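BT_4661 (Bacteroides thetaiotaomicron, PDB 4AK1) probably binds heparin or heparan sulphate as a SusE-like polysaccharide-binding protein located on the bacterial surface. Local coordinates at residues 15-20 with 30-35; 337-342 with 414-419; 421-426 with 523-528; 486-491 with 502-507; 612-617 with 637-642. All coordinates share one frame; numbering follows the deposited sequence.

Interaction 1 of 5, residues 15-20 with 30-35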
# COMPACT_ATOMS: atom_id res chain seq x y z
N ILE A 15 -10.06 4.44 30.15
CA ILE A 15 -9.37 4.62 31.43
C ILE A 15 -8.61 5.94 31.47
O ILE A 15 -8.07 6.39 30.47
CB ILE A 15 -8.40 3.43 31.74
CG1 ILE A 15 -7.90 3.46 33.19
CG2 ILE A 15 -7.24 3.40 30.74
CD1 ILE A 15 -7.34 2.14 33.69
N TYR A 16 -8.60 6.56 32.65
CA TYR A 16 -7.72 7.69 32.94
C TYR A 16 -7.36 7.68 34.42
O TYR A 16 -8.00 6.98 35.23
CB TYR A 16 -8.36 9.03 32.52
CG TYR A 16 -9.59 9.45 33.30
CD1 TYR A 16 -10.87 9.06 32.89
CD2 TYR A 16 -9.48 10.25 34.45
CE1 TYR A 16 -12.00 9.46 33.59
CE2 TYR A 16 -10.61 10.65 35.15
CZ TYR A 16 -11.87 10.25 34.72
OH TYR A 16 -13.00 10.63 35.40
N TYR A 17 -6.35 8.47 34.77
CA TYR A 17 -5.82 8.54 36.13
C TYR A 17 -6.06 9.90 36.77
O TYR A 17 -5.99 10.92 36.09
CB TYR A 17 -4.32 8.22 36.13
CG TYR A 17 -4.04 6.74 36.21
CD1 TYR A 17 -4.29 5.90 35.13
CD2 TYR A 17 -3.54 6.17 37.39
CE1 TYR A 17 -4.05 4.53 35.21
CE2 TYR A 17 -3.29 4.81 37.47
CZ TYR A 17 -3.55 3.99 36.38
OH TYR A 17 -3.31 2.63 36.46
N THR A 18 -6.35 9.89 38.07
CA THR A 18 -6.36 11.12 38.87
C THR A 18 -5.47 10.92 40.10
O THR A 18 -5.16 9.78 40.46
CB THR A 18 -7.78 11.50 39.34
OG1 THR A 18 -8.23 10.53 40.29
CG2 THR A 18 -8.77 11.56 38.16
N GLY A 19 -5.06 12.01 40.74
CA GLY A 19 -4.20 11.93 41.92
C GLY A 19 -3.28 13.12 42.10
O GLY A 19 -3.54 14.20 41.57
N MET A 20 -2.20 12.90 42.84
CA MET A 20 -1.27 13.96 43.25
C MET A 20 -0.24 14.24 42.17
O MET A 20 0.48 13.34 41.77
CB MET A 20 -0.49 13.50 44.48
CG MET A 20 -1.13 13.73 45.84
SD MET A 20 0.24 14.03 46.99
CE MET A 20 0.34 15.82 46.89
N VAL A 30 -0.80 6.45 48.10
CA VAL A 30 -1.15 6.26 46.69
C VAL A 30 -1.00 7.61 46.01
O VAL A 30 -1.51 8.62 46.49
CB VAL A 30 -2.60 5.76 46.54
CG1 VAL A 30 -3.02 5.79 45.08
CG2 VAL A 30 -2.74 4.36 47.11
N ILE A 31 -0.26 7.62 44.90
CA ILE A 31 0.02 8.83 44.15
C ILE A 31 -1.07 9.08 43.10
O ILE A 31 -1.48 10.21 42.88
CB ILE A 31 1.41 8.77 43.48
CG1 ILE A 31 2.52 8.66 44.54
CG2 ILE A 31 1.64 9.99 42.58
CD1 ILE A 31 3.83 8.08 44.02
N SER A 32 -1.53 8.02 42.44
CA SER A 32 -2.47 8.15 41.33
C SER A 32 -3.26 6.85 41.18
O SER A 32 -2.69 5.77 41.33
CB SER A 32 -1.72 8.47 40.03
OG SER A 32 -2.60 8.96 39.03
N SER A 33 -4.56 6.99 40.90
CA SER A 33 -5.51 5.88 40.80
C SER A 33 -6.35 6.00 39.52
O SER A 33 -6.66 7.11 39.08
CB SER A 33 -6.47 5.88 42.00
OG SER A 33 -5.77 6.13 43.20
N PRO A 34 -6.71 4.85 38.92
CA PRO A 34 -7.52 4.82 37.70
C PRO A 34 -9.04 4.94 37.90
O PRO A 34 -9.59 4.47 38.90
CB PRO A 34 -7.19 3.45 37.11
CG PRO A 34 -6.92 2.60 38.30
CD PRO A 34 -6.18 3.51 39.25
N THR A 35 -9.68 5.58 36.93
CA THR A 35 -11.13 5.58 36.76
C THR A 35 -11.34 4.96 35.38
O THR A 35 -10.73 5.40 34.40
CB THR A 35 -11.71 7.01 36.76
OG1 THR A 35 -11.48 7.62 38.04
CG2 THR A 35 -13.22 7.01 36.49
O HOH W 1 -5.16 8.70 43.43
O HOH W 2 -8.98 8.14 38.93
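I31 opens the pairing: its carbonyl O accepts the backbone N-H of M20 (I31 O to M20 N 2.8 Å). S32 follows, opposite G19 in a non-hydrogen-bonded antiparallel pair whose CA atoms are 4.2 Å apart. A CB on G19 would collide with I31 O and S32 CA, and the phi of 150° also calls for glycine. S32 OG is anti to the backbone N (chi1 -164°), which puts it at the edge of the Y17 ring, 3.4 Å from Y17 CD2. It is also within bonding range of T18 O, though its proton has another possible acceptor. S33 pairs with T18 through two backbone hydrogen bonds, and a water joins S33 OG to T18 O. P34 faces Y17 at a non-hydrogen-bonded position, where its missing N-H costs no bond across the pair. Its ring lies alongside the tyrosine, and P34 CB sits over the Y17 ring face, 4.0 Å from the centroid, in a CH-pi contact. I15 CD1 packs on the same P34 CB at 3.7 Å. T35 repeats the theme with Y16: T35 CB is 4.1 Å from the Y16 ring centroid, over the face. A second water bridges T18 OG1, T35 OG1 and S33 O. The two segments form a beta hairpin in a mixed sheet. Strand 32-37 lies at one edge of that sheet, and strand 14-23 runs on beside strand 94-106. I31 and S32 both pair with I70 in a classic beta bulge. I15 and Y17 pack on F44, and Y17 OH bonds to G68 O.

Interaction 2 of 5, residues 337-342 with 414-419. With NA (sodium ion), chain B.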
# COMPACT_ATOMS: atom_id res chain seq x y z
N PHE A 337 -21.70 -28.19 35.95
CA PHE A 337 -22.31 -27.26 35.01
C PHE A 337 -21.60 -27.37 33.67
O PHE A 337 -20.42 -27.08 33.57
CB PHE A 337 -22.29 -25.81 35.55
CG PHE A 337 -22.85 -24.79 34.57
CD1 PHE A 337 -24.04 -25.03 33.88
CD2 PHE A 337 -22.21 -23.57 34.38
CE1 PHE A 337 -24.55 -24.10 32.98
CE2 PHE A 337 -22.72 -22.62 33.50
CZ PHE A 337 -23.89 -22.89 32.79
N GLY A 338 -22.33 -27.81 32.64
CA GLY A 338 -21.77 -27.97 31.30
C GLY A 338 -22.78 -28.28 30.22
O GLY A 338 -23.95 -28.60 30.51
N TYR A 339 -22.34 -28.16 28.97
CA TYR A 339 -23.16 -28.47 27.80
C TYR A 339 -22.34 -29.35 26.88
O TYR A 339 -21.12 -29.21 26.81
CB TYR A 339 -23.55 -27.20 27.00
CG TYR A 339 -24.25 -26.12 27.79
CD1 TYR A 339 -23.52 -25.20 28.55
CD2 TYR A 339 -25.65 -26.02 27.81
CE1 TYR A 339 -24.15 -24.21 29.29
CE2 TYR A 339 -26.30 -25.03 28.54
CZ TYR A 339 -25.54 -24.12 29.28
OH TYR A 339 -26.13 -23.12 30.03
N ALA A 340 -23.00 -30.24 26.15
CA ALA A 340 -22.33 -31.02 25.11
C ALA A 340 -22.06 -30.12 23.90
O ALA A 340 -22.81 -29.17 23.64
CB ALA A 340 -23.21 -32.20 24.71
N ASP A 341 -21.00 -30.43 23.14
CA ASP A 341 -20.82 -29.79 21.84
C ASP A 341 -21.99 -30.15 20.91
O ASP A 341 -22.58 -31.23 21.06
CB ASP A 341 -19.49 -30.20 21.22
CG ASP A 341 -18.30 -29.49 21.87
OD1 ASP A 341 -18.47 -28.69 22.81
OD2 ASP A 341 -17.16 -29.74 21.43
N VAL A 342 -22.33 -29.25 19.99
CA VAL A 342 -23.53 -29.37 19.15
C VAL A 342 -23.19 -29.22 17.67
O VAL A 342 -22.45 -28.31 17.27
CB VAL A 342 -24.60 -28.32 19.53
CG1 VAL A 342 -25.79 -28.31 18.56
CG2 VAL A 342 -25.10 -28.57 20.94
N ALA A 414 -19.16 -22.23 31.71
CA ALA A 414 -19.09 -23.44 30.90
C ALA A 414 -18.93 -23.03 29.44
O ALA A 414 -19.45 -21.98 29.02
CB ALA A 414 -20.35 -24.27 31.06
N THR A 415 -18.25 -23.87 28.66
CA THR A 415 -18.02 -23.58 27.24
C THR A 415 -18.47 -24.77 26.40
O THR A 415 -18.26 -25.91 26.80
CB THR A 415 -16.51 -23.30 26.98
OG1 THR A 415 -16.06 -22.28 27.88
CG2 THR A 415 -16.24 -22.85 25.54
N PHE A 416 -19.09 -24.50 25.25
CA PHE A 416 -19.29 -25.55 24.25
C PHE A 416 -19.03 -25.02 22.86
O PHE A 416 -18.99 -23.79 22.64
CB PHE A 416 -20.69 -26.22 24.33
CG PHE A 416 -21.84 -25.29 23.98
CD1 PHE A 416 -22.43 -24.49 24.97
CD2 PHE A 416 -22.37 -25.25 22.70
CE1 PHE A 416 -23.50 -23.65 24.67
CE2 PHE A 416 -23.44 -24.41 22.38
CZ PHE A 416 -24.01 -23.61 23.37
N THR A 417 -18.86 -25.95 21.94
CA THR A 417 -18.70 -25.63 20.53
C THR A 417 -19.99 -25.93 19.76
O THR A 417 -20.55 -27.02 19.88
CB THR A 417 -17.50 -26.40 19.95
OG1 THR A 417 -16.31 -25.98 20.64
CG2 THR A 417 -17.33 -26.16 18.44
N LEU A 418 -20.45 -24.94 18.99
CA LEU A 418 -21.64 -25.07 18.12
C LEU A 418 -21.18 -25.03 16.66
O LEU A 418 -20.56 -24.05 16.23
CB LEU A 418 -22.62 -23.92 18.41
CG LEU A 418 -23.76 -23.74 17.39
CD1 LEU A 418 -24.72 -24.93 17.48
CD2 LEU A 418 -24.49 -22.42 17.59
N THR A 419 -21.47 -26.08 15.90
CA THR A 419 -21.03 -26.15 14.50
C THR A 419 -22.25 -26.26 13.62
O THR A 419 -23.06 -27.19 13.80
CB THR A 419 -20.06 -27.35 14.27
OG1 THR A 419 -18.97 -27.24 15.19
CG2 THR A 419 -19.51 -27.36 12.85
NA NA B . -19.19 -29.59 27.82
O HOH W 3 -19.46 -27.46 28.87
O HOH W 4 -18.28 -28.78 25.74
O HOH W 5 -19.44 -28.57 17.52
O HOH W 6 -16.70 -29.41 28.68
O HOH W 7 -18.78 -31.30 27.33
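The F337 ring carries A414 CB over one face, 4.0 Å from the centroid in a CH-pi contact. The same methyl lies at the edge of the Y339 ring, near its plane, while F416 CE1 lies over a face of that ring. The Y339 and F416 planes meet at 49°, with Y339 CB 3.6 Å from F416 CD1. These rings line one side of a parallel pairing at the edge of a mixed sheet, where 337-342 runs into strand 342-345 beside strand 410-421. V342 pairs with L418: V342 N bonds to T417 O, and T419 N to V342 O. V342 CG1 and L418 CD1 lie side by side on the same face of the sheet, 3.7 Å apart.

Before the strand begins, a sodium ion takes Y339 O at 2.2 Å and several waters. One of these waters joins Y339 N to T415 O. D341 OD2 bonds to T415 OG1 of the second subunit, so this edge also belongs to a subunit interface. The other oxygen stands in for a backbone acceptor: T417 N reaches D341 OD1 at 2.9 Å in a straight bond (170°), from well above the carboxylate plane.

Interaction 3 of 5, residues 421-426 with 523-528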
# COMPACT_ATOMS: atom_id res chain seq x y z
N THR A 421 -23.59 -26.64 9.73
CA THR A 421 -23.20 -26.99 8.36
C THR A 421 -24.41 -26.83 7.43
O THR A 421 -25.52 -26.52 7.87
CB THR A 421 -22.65 -28.42 8.26
OG1 THR A 421 -23.65 -29.35 8.70
CG2 THR A 421 -21.36 -28.61 9.09
N ALA A 422 -24.18 -27.03 6.12
CA ALA A 422 -25.20 -26.74 5.11
C ALA A 422 -26.43 -27.64 5.27
O ALA A 422 -26.29 -28.84 5.51
CB ALA A 422 -24.60 -26.89 3.72
N ASN A 423 -27.62 -27.05 5.21
CA ASN A 423 -28.88 -27.81 5.11
C ASN A 423 -29.16 -28.01 3.63
O ASN A 423 -29.20 -27.04 2.90
CB ASN A 423 -30.01 -27.02 5.79
CG ASN A 423 -31.33 -27.78 5.86
OD1 ASN A 423 -31.62 -28.64 5.04
ND2 ASN A 423 -32.14 -27.45 6.85
N PRO A 424 -29.33 -29.28 3.18
CA PRO A 424 -29.62 -29.57 1.77
C PRO A 424 -30.94 -28.98 1.28
O PRO A 424 -31.19 -28.96 0.07
CB PRO A 424 -29.65 -31.11 1.72
CG PRO A 424 -29.94 -31.53 3.13
CD PRO A 424 -29.26 -30.51 4.00
N ASN A 425 -31.76 -28.49 2.21
CA ASN A 425 -33.06 -27.87 1.89
C ASN A 425 -33.00 -26.35 1.95
O ASN A 425 -33.98 -25.67 1.66
CB ASN A 425 -34.13 -28.37 2.87
CG ASN A 425 -34.37 -29.85 2.76
OD1 ASN A 425 -34.44 -30.38 1.65
ND2 ASN A 425 -34.49 -30.54 3.90
N TYR A 426 -31.85 -25.81 2.36
CA TYR A 426 -31.73 -24.37 2.54
C TYR A 426 -31.96 -23.57 1.24
O TYR A 426 -31.35 -23.85 0.20
CB TYR A 426 -30.38 -23.99 3.17
CG TYR A 426 -30.29 -22.50 3.46
CD1 TYR A 426 -30.97 -21.94 4.55
CD2 TYR A 426 -29.56 -21.65 2.62
CE1 TYR A 426 -30.90 -20.56 4.80
CE2 TYR A 426 -29.48 -20.28 2.87
CZ TYR A 426 -30.15 -19.75 3.95
OH TYR A 426 -30.09 -18.40 4.18
N THR A 523 -35.53 -31.16 9.14
CA THR A 523 -34.63 -30.33 8.34
C THR A 523 -35.32 -29.53 7.22
O THR A 523 -34.65 -28.86 6.44
CB THR A 523 -33.48 -31.14 7.72
OG1 THR A 523 -34.02 -32.06 6.75
CG2 THR A 523 -32.68 -31.91 8.80
N ALA A 524 -36.65 -29.60 7.16
CA ALA A 524 -37.41 -28.81 6.18
C ALA A 524 -37.18 -27.32 6.38
O ALA A 524 -37.01 -26.85 7.49
CB ALA A 524 -38.91 -29.13 6.24
N VAL A 525 -37.18 -26.58 5.27
CA VAL A 525 -36.97 -25.13 5.28
C VAL A 525 -38.15 -24.50 4.54
O VAL A 525 -38.53 -24.98 3.46
CB VAL A 525 -35.63 -24.75 4.61
CG1 VAL A 525 -35.48 -23.23 4.42
CG2 VAL A 525 -34.46 -25.31 5.44
N SER A 526 -38.72 -23.45 5.14
CA SER A 526 -39.85 -22.72 4.56
C SER A 526 -39.51 -21.25 4.36
O SER A 526 -38.78 -20.66 5.16
CB SER A 526 -41.06 -22.83 5.48
OG SER A 526 -41.44 -24.19 5.62
N VAL A 527 -40.06 -20.66 3.30
CA VAL A 527 -39.87 -19.25 2.96
C VAL A 527 -41.28 -18.70 2.75
O VAL A 527 -42.10 -19.33 2.04
CB VAL A 527 -39.04 -19.10 1.66
CG1 VAL A 527 -39.12 -17.68 1.10
CG2 VAL A 527 -37.58 -19.49 1.88
N LYS A 528 -41.58 -17.56 3.36
CA LYS A 528 -42.93 -16.98 3.31
C LYS A 528 -42.86 -15.58 2.70
O LYS A 528 -42.03 -14.77 3.11
CB LYS A 528 -43.55 -16.95 4.72
CG LYS A 528 -45.01 -16.52 4.77
CD LYS A 528 -45.62 -16.60 6.19
CE LYS A 528 -44.72 -15.98 7.25
NZ LYS A 528 -45.45 -15.59 8.51
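N423 and N425 both donate to the backbone carbonyl of T523. N423 ND2 to T523 O is 2.9 Å, with the acceptor close to the plane of the N423 amide. N425 ND2 to T523 O is 3.0 Å and nearly straight (168°), but this donor stands well above the carbonyl plane. The two ND2 atoms reach T523 O from opposite faces of that plane. N423 has its CG anti to the backbone N (chi1 -175°), which carries the amide across to T523.

Bonds inside 421-426 hold the turn and the N423 amide. N423 OD1 accepts from N425 N at 2.8 Å, an Asx turn. N423 O accepts from Y426 N, closing a type I beta turn. One asparagine side chain therefore shapes the turn with its oxygen and crosses the contact with its nitrogen.

V525 makes van der Waals contacts with polar groups of the turn. V525 CG2 lies 3.5 Å from N423 ND2, and V525 CB lies 3.5 Å from N425 O. The carbon-carbon contact is V525 CG2 to N425 CB, 4.0 Å.

Q346 OE1 accepts from N423 N and K469 NZ donates to N423 O. The loop after strand 410-421 is thus tied to the residues just before strand 525-535. The chemistry implies a directional link between two successive sheets, made by amides gripping one carbonyl rather than by a broad apolar surface.

Interaction 4 of 5, residues 486-491 with 502-507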
# COMPACT_ATOMS: atom_id res chain seq x y z
N ASN A 486 -63.01 -10.28 4.98
CA ASN A 486 -64.48 -10.25 5.06
C ASN A 486 -65.20 -10.82 3.83
O ASN A 486 -66.43 -11.03 3.88
CB ASN A 486 -65.00 -8.83 5.35
CG ASN A 486 -64.35 -8.20 6.58
OD1 ASN A 486 -63.78 -7.12 6.49
ND2 ASN A 486 -64.40 -8.90 7.71
N ASN A 487 -64.48 -11.05 2.74
CA ASN A 487 -65.13 -11.49 1.49
C ASN A 487 -64.25 -12.28 0.51
O ASN A 487 -64.76 -12.87 -0.44
CB ASN A 487 -65.80 -10.31 0.77
CG ASN A 487 -64.85 -9.14 0.51
OD1 ASN A 487 -63.68 -9.33 0.19
ND2 ASN A 487 -65.37 -7.92 0.60
N THR A 488 -62.94 -12.29 0.75
CA THR A 488 -61.99 -12.87 -0.19
C THR A 488 -61.52 -14.20 0.34
O THR A 488 -61.35 -14.37 1.55
CB THR A 488 -60.77 -11.94 -0.41
OG1 THR A 488 -61.23 -10.61 -0.71
CG2 THR A 488 -59.92 -12.43 -1.58
N LYS A 489 -61.34 -15.16 -0.57
CA LYS A 489 -60.80 -16.47 -0.22
C LYS A 489 -59.62 -16.78 -1.14
O LYS A 489 -59.56 -16.28 -2.26
CB LYS A 489 -61.89 -17.54 -0.33
CG LYS A 489 -63.09 -17.26 0.57
CD LYS A 489 -64.28 -18.15 0.24
CE LYS A 489 -65.53 -17.76 1.04
NZ LYS A 489 -65.93 -16.32 0.98
N ALA A 490 -58.69 -17.59 -0.65
CA ALA A 490 -57.55 -18.02 -1.46
C ALA A 490 -57.30 -19.52 -1.28
O ALA A 490 -57.34 -20.04 -0.16
CB ALA A 490 -56.30 -17.24 -1.06
N THR A 491 -57.05 -20.20 -2.40
CA THR A 491 -56.52 -21.56 -2.34
C THR A 491 -55.25 -21.70 -3.19
O THR A 491 -54.96 -20.86 -4.05
CB THR A 491 -57.56 -22.62 -2.76
OG1 THR A 491 -58.02 -22.35 -4.09
CG2 THR A 491 -58.75 -22.64 -1.77
N THR A 502 -60.92 -16.11 -4.97
CA THR A 502 -62.35 -15.88 -5.22
C THR A 502 -62.85 -14.80 -4.26
O THR A 502 -62.23 -14.53 -3.24
CB THR A 502 -63.21 -17.14 -5.01
OG1 THR A 502 -63.08 -17.59 -3.65
CG2 THR A 502 -62.81 -18.27 -5.96
N GLY A 503 -63.98 -14.19 -4.59
CA GLY A 503 -64.60 -13.21 -3.67
C GLY A 503 -64.06 -11.79 -3.67
O GLY A 503 -64.77 -10.87 -3.24
N LEU A 504 -62.82 -11.58 -4.12
CA LEU A 504 -62.27 -10.21 -4.23
C LEU A 504 -63.18 -9.33 -5.09
O LEU A 504 -63.55 -9.73 -6.20
CB LEU A 504 -60.84 -10.22 -4.83
CG LEU A 504 -60.11 -8.90 -5.09
CD1 LEU A 504 -59.82 -8.17 -3.78
CD2 LEU A 504 -58.78 -9.17 -5.80
N LYS A 505 -63.53 -8.14 -4.58
CA LYS A 505 -64.51 -7.27 -5.26
C LYS A 505 -63.83 -6.37 -6.27
O LYS A 505 -62.72 -5.90 -6.04
CB LYS A 505 -65.25 -6.37 -4.27
CG LYS A 505 -65.94 -7.09 -3.13
CD LYS A 505 -67.31 -7.55 -3.51
CE LYS A 505 -68.08 -7.94 -2.26
NZ LYS A 505 -69.38 -8.44 -2.73
N GLN A 506 -64.52 -6.11 -7.37
CA GLN A 506 -64.07 -5.12 -8.35
C GLN A 506 -63.69 -3.84 -7.66
O GLN A 506 -64.42 -3.37 -6.77
CB GLN A 506 -65.20 -4.75 -9.30
CG GLN A 506 -65.82 -5.89 -10.07
CD GLN A 506 -66.83 -5.36 -11.06
OE1 GLN A 506 -68.00 -5.74 -11.03
NE2 GLN A 506 -66.40 -4.47 -11.94
N GLY A 507 -62.60 -3.21 -8.11
CA GLY A 507 -62.18 -1.93 -7.56
C GLY A 507 -61.26 -2.04 -6.34
O GLY A 507 -60.88 -1.04 -5.77
O HOH W 8 -62.69 -7.54 -1.63
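T502 and K489 form the last antiparallel pair at the open end of a beta hairpin, strands 489-492 and 499-502. T502 O accepts from K489 N at 2.9 Å, and T502 N donates back to K489 O at 3.0 Å. The T502 side chain has OG1 between the backbone N and the carbonyl carbon (chi1 60°), which brings it to 3.5 Å from K489 CB. The lysine chain crosses it obliquely, its CD also near OG1.

T488 fills the next place, opposite G503. T488 CG2 touches T502 O and stands 4.0 Å from L504 CB. L504 itself packs on L456, F533 and F535, so this small methyl contact borders an apolar core. T488 OG1 donates to N487 OD1 and accepts from N484 N. Two hydrogen bonds therefore hold this hydroxyl.

N487 is the other large contributor. Its backbone O comes within 3.3 Å of G503 CA, a CA-H...O contact that marks where the hairpin strands part. The glycine's positive phi (81°) lets the chain turn away there toward K505. Beyond it, the N487 amide crosses the aliphatic part of K505, and ND2 is near both CG and CE.

The turn of this hairpin holds S495, which shares a sodium site with S473 and L475. One water bridges the segments: it donates to N487 OD1 at 2.7 Å and accepts from K505 N at 3.1 Å.

Interaction 5 of 5, residues 612-617 with 637-642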
# COMPACT_ATOMS: atom_id res chain seq x y z
N TRP A 612 -52.70 6.22 14.23
CA TRP A 612 -53.66 7.32 14.27
C TRP A 612 -53.41 8.24 15.44
O TRP A 612 -53.42 9.48 15.29
CB TRP A 612 -55.10 6.82 14.25
CG TRP A 612 -55.74 6.98 12.88
CD1 TRP A 612 -56.93 7.64 12.58
CD2 TRP A 612 -55.21 6.52 11.59
NE1 TRP A 612 -57.17 7.61 11.23
CE2 TRP A 612 -56.18 6.96 10.58
CE3 TRP A 612 -54.09 5.82 11.18
CZ2 TRP A 612 -56.01 6.68 9.23
CZ3 TRP A 612 -53.92 5.56 9.81
CH2 TRP A 612 -54.86 5.98 8.86
N ASN A 613 -53.18 7.65 16.61
CA ASN A 613 -52.94 8.42 17.81
C ASN A 613 -51.64 9.20 17.69
O ASN A 613 -51.55 10.31 18.21
CB ASN A 613 -52.96 7.52 19.07
CG ASN A 613 -52.58 8.27 20.34
OD1 ASN A 613 -53.39 9.00 20.93
ND2 ASN A 613 -51.34 8.10 20.78
N SER A 614 -50.65 8.65 16.99
CA SER A 614 -49.37 9.35 16.83
C SER A 614 -49.56 10.63 16.00
O SER A 614 -48.81 11.60 16.16
CB SER A 614 -48.29 8.44 16.24
OG SER A 614 -48.47 8.26 14.84
N TYR A 615 -50.56 10.63 15.13
CA TYR A 615 -50.88 11.83 14.37
C TYR A 615 -51.61 12.83 15.26
O TYR A 615 -51.20 13.97 15.36
CB TYR A 615 -51.69 11.48 13.11
CG TYR A 615 -52.27 12.68 12.39
CD1 TYR A 615 -51.54 13.36 11.42
CD2 TYR A 615 -53.57 13.12 12.68
CE1 TYR A 615 -52.08 14.45 10.76
CE2 TYR A 615 -54.12 14.22 12.03
CZ TYR A 615 -53.37 14.88 11.06
OH TYR A 615 -53.91 15.97 10.41
N ASP A 616 -52.67 12.38 15.92
CA ASP A 616 -53.45 13.22 16.82
C ASP A 616 -54.31 12.31 17.68
O ASP A 616 -54.93 11.37 17.18
CB ASP A 616 -54.34 14.19 16.03
CG ASP A 616 -54.90 15.31 16.89
OD1 ASP A 616 -55.72 15.04 17.80
OD2 ASP A 616 -54.51 16.47 16.68
N ALA A 617 -54.34 12.59 18.98
CA ALA A 617 -55.17 11.82 19.92
C ALA A 617 -56.66 11.87 19.56
O ALA A 617 -57.43 11.00 19.97
CB ALA A 617 -54.95 12.31 21.35
N LYS A 637 -47.02 16.92 8.42
CA LYS A 637 -47.63 16.29 9.59
C LYS A 637 -48.40 15.01 9.27
O LYS A 637 -48.58 14.17 10.15
CB LYS A 637 -48.54 17.28 10.35
CG LYS A 637 -47.84 18.53 10.87
CD LYS A 637 -46.63 18.17 11.72
CE LYS A 637 -46.38 19.13 12.86
NZ LYS A 637 -45.30 18.60 13.75
N ALA A 638 -48.86 14.86 8.03
CA ALA A 638 -49.61 13.66 7.65
C ALA A 638 -48.73 12.41 7.73
O ALA A 638 -47.50 12.48 7.55
CB ALA A 638 -50.18 13.82 6.24
N LEU A 639 -49.36 11.27 8.02
CA LEU A 639 -48.68 9.98 7.89
C LEU A 639 -48.41 9.71 6.41
O LEU A 639 -47.40 9.09 6.05
CB LEU A 639 -49.56 8.86 8.44
CG LEU A 639 -50.00 9.06 9.90
CD1 LEU A 639 -50.79 7.84 10.37
CD2 LEU A 639 -48.79 9.32 10.81
N GLY A 640 -49.30 10.21 5.57
CA GLY A 640 -49.21 10.05 4.14
C GLY A 640 -50.34 10.83 3.49
O GLY A 640 -51.25 11.30 4.16
N TYR A 641 -50.29 10.98 2.18
CA TYR A 641 -51.35 11.73 1.48
C TYR A 641 -51.14 11.57 -0.01
O TYR A 641 -50.06 11.19 -0.47
CB TYR A 641 -51.33 13.22 1.89
CG TYR A 641 -50.05 13.92 1.46
CD1 TYR A 641 -48.92 13.90 2.27
CD2 TYR A 641 -49.97 14.55 0.21
CE1 TYR A 641 -47.74 14.53 1.85
CE2 TYR A 641 -48.80 15.17 -0.22
CZ TYR A 641 -47.69 15.14 0.61
OH TYR A 641 -46.53 15.75 0.18
N ILE A 642 -52.19 11.88 -0.77
CA ILE A 642 -52.13 11.85 -2.22
C ILE A 642 -52.03 13.30 -2.71
O ILE A 642 -52.79 14.16 -2.25
CB ILE A 642 -53.38 11.16 -2.79
CG1 ILE A 642 -53.48 9.71 -2.25
CG2 ILE A 642 -53.43 11.24 -4.32
CD1 ILE A 642 -54.72 8.96 -2.68
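L639 pushes its two methyl branches against the last turn of helix 607-615. One branch meets the W612 indole, with L639 CD1 3.9 Å from W612 CZ3 and nearly as close to CE3. The other reaches the side chains of S614 and Y615, with L639 CD2 4.2 Å from S614 OG and 4.3 Å from Y615 CB. The motif is a helix end packed on the loop that leads into strand 640-642. No hydrogen bond joins the two segments, so the contact rests on apolar packing and on a ring edge set against a carbonyl.

The helix stops here: D616 is the first residue to leave helical backbone angles, while D616 N still bonds to W612 O. W612 NE1 is held by S622 O, and the indole also meets the F584 ring, so partners outside the contact also hold the indole.

K637 has its NZ on T75 O and N77 OD1 of the third subunit. Its backbone, not its side chain, serves this contact.

Y615 supplies the other half. Its CG is anti to the backbone N (chi1 169°), which directs the ring toward K637 and A638. Y615 OH bonds to N631 OD1, tying the far end of the ring. The ring's edge, near its plane, faces a carbonyl: Y615 CD1 lies 3.3 Å from K637 O.

In the fold
The five contacts are spread along an elongated, strand-rich chain. Interaction 1 lies in the N-terminal sheet, with its centre about 41 Å from that of interaction 2. Interactions 2 and 3 adjoin in sequence, at centres about 24 Å apart: strand 410-421 ends one and runs into the other, and both touch the second subunit. Interaction 3 spans residues 421 to 528, and interaction 4 falls within that span, with nearest atoms about 13 Å away. Interaction 5 comes last, about 12 Å from interaction 4 at nearest atoms. Interactions 1 and 4 are farthest apart, at about 74 Å between centres. The chain thus reads as successive modules, consistent with an extended surface glycan-binding protein.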